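PDB 5H4E: beta 1-3 glucanase from Clostridium beijerinckii NCIMB 8052, which probably hydrolyses beta-1,3-glucans, as a glycoside hydrolase family 64 domain. Local coordinates for residues A[20-23]-A[24-27]. Sequence-based numbering, arbitrary orientation.
Sequences QYSN and DQIY
Ser-22 and Gln-25 are joined twice, backbone to backbone and backbone to side chain, where the chain makes a single 3-10 turn before entering a strand. Ser-22 O accepts Gln-25 N at 2.8 Å, closing a type I turn over Asn-23 and Asp-24; the N-H lies well above the carbonyl plane. One residue on, Ile-26 N reaches Asn-23 O at 3.4 Å, a weak bond. In the reverse direction, Gln-25 OE1 accepts Ser-22 N at 2.8 Å in a nearly straight bond (163°), the donor tilted 29° from the carbonyl plane. The Gln-25 side chain thus folds back to take the N-H of Ser-22, tying the same two residues by a second hydrogen bond across the turn. Gln-25 can make it because its CG lies beside its own backbone N (chi1 -62°) and the chain then runs extended back over the turn. Ser-22 OG packs 3.4 Å from Gln-25 CG, while Tyr-21 CA sits 3.2 Å from Gln-25 OE1. The Tyr-21 ring and the Gln-25 amide are strongly inclined to one another. A water donates to Gln-20 O and, weakly, to Gln-25 OE1. On the inner side, Ile-26 CG1 lies 3.5 Å from Ser-22 O. The turn links strand 9-16 to strand 26-33: Asn-15 ND2 holds Tyr-21 O and Asn-23 OD1, Ser-82 OG meets Asp-24 OD1, and Ile-26 packs on Ile-99 and Tyr-101 of strand 95-101.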
loop_
_atom_site.group_PDB
_atom_site.type_symbol
_atom_site.label_atom_id
_atom_site.label_comp_id
_atom_site.label_asym_id
_atom_site.label_seq_id
_atom_site.Cartn_x
_atom_site.Cartn_y
_atom_site.Cartn_z
ATOM N N GLN A 20 15.435 16.486 12.509
ATOM C CA GLN A 20 15.602 15.151 13.070
ATOM C C GLN A 20 16.640 14.355 12.288
ATOM O O GLN A 20 17.423 13.604 12.869
ATOM C CB GLN A 20 14.282 14.388 13.081
ATOM C CG GLN A 20 14.342 13.149 13.955
ATOM C CD GLN A 20 14.385 13.492 15.436
ATOM O OE1 GLN A 20 14.133 14.637 15.830
ATOM N NE2 GLN A 20 14.700 12.497 16.266
ATOM N N TYR A 21 16.619 14.511 10.965
ATOM C CA TYR A 21 17.600 13.878 10.077
ATOM C C TYR A 21 18.102 14.858 9.016
ATOM O O TYR A 21 17.330 15.681 8.507
ATOM C CB TYR A 21 17.007 12.640 9.384
ATOM C CG TYR A 21 16.501 11.563 10.320
ATOM C CD1 TYR A 21 17.372 10.618 10.870
ATOM C CD2 TYR A 21 15.151 11.484 10.650
ATOM C CE1 TYR A 21 16.908 9.632 11.725
ATOM C CE2 TYR A 21 14.681 10.509 11.503
ATOM C CZ TYR A 21 15.553 9.579 12.031
ATOM O OH TYR A 21 15.074 8.609 12.883
ATOM N N SER A 22 19.391 14.773 8.689
ATOM C CA SER A 22 19.972 15.559 7.596
ATOM C C SER A 22 19.832 14.767 6.302
ATOM O O SER A 22 19.501 13.589 6.342
ATOM C CB SER A 22 21.444 15.880 7.870
ATOM O OG SER A 22 22.207 14.690 7.920
ATOM N N ASN A 23 20.085 15.395 5.158
ATOM C CA ASN A 23 20.026 14.674 3.891
ATOM C C ASN A 23 21.081 13.569 3.803
ATOM O O ASN A 23 20.933 12.596 3.055
ATOM C CB ASN A 23 20.177 15.645 2.721
ATOM C CG ASN A 23 18.923 16.459 2.481
ATOM O OD1 ASN A 23 17.945 16.325 3.207
ATOM N ND2 ASN A 23 18.946 17.310 1.468
ATOM N N ASP A 24 22.146 13.721 4.581
ATOM C CA ASP A 24 23.166 12.690 4.704
ATOM C C ASP A 24 22.658 11.481 5.507
ATOM O O ASP A 24 23.328 10.454 5.579
ATOM C CB ASP A 24 24.418 13.275 5.367
ATOM C CG ASP A 24 25.658 12.466 5.080
ATOM O OD1 ASP A 24 25.969 12.239 3.886
ATOM O OD2 ASP A 24 26.320 12.049 6.052
ATOM N N GLN A 25 21.470 11.608 6.097
ATOM C CA GLN A 25 20.889 10.537 6.906
ATOM C C GLN A 25 19.606 9.967 6.290
ATOM O O GLN A 25 18.882 9.194 6.927
ATOM C CB GLN A 25 20.607 11.047 8.316
ATOM C CG GLN A 25 21.871 11.495 9.037
ATOM C CD GLN A 25 21.595 12.212 10.337
ATOM O OE1 GLN A 25 20.606 12.936 10.463
ATOM N NE2 GLN A 25 22.479 12.021 11.318
ATOM N N ILE A 26 19.331 10.362 5.054
ATOM C CA ILE A 26 18.159 9.871 4.337
ATOM C C ILE A 26 18.624 9.047 3.144
ATOM O O ILE A 26 19.458 9.503 2.368
ATOM C CB ILE A 26 17.271 11.034 3.878
ATOM C CG1 ILE A 26 16.758 11.811 5.095
ATOM C CG2 ILE A 26 16.096 10.523 3.031
ATOM C CD1 ILE A 26 16.010 13.096 4.724
ATOM N N TYR A 27 18.096 7.836 3.007
ATOM C CA TYR A 27 18.514 6.938 1.936
ATOM C C TYR A 27 17.354 6.563 1.033
ATOM O O TYR A 27 16.291 6.222 1.526
ATOM C CB TYR A 27 19.112 5.663 2.512
ATOM C CG TYR A 27 20.319 5.883 3.393
ATOM C CD1 TYR A 27 21.598 5.582 2.926
ATOM C CD2 TYR A 27 20.188 6.373 4.692
ATOM C CE1 TYR A 27 22.716 5.771 3.721
ATOM C CE2 TYR A 27 21.317 6.567 5.505
ATOM C CZ TYR A 27 22.573 6.256 5.004
ATOM O OH TYR A 27 23.706 6.429 5.776
HETATM O O HOH W 1 19.204 11.529 13.334
#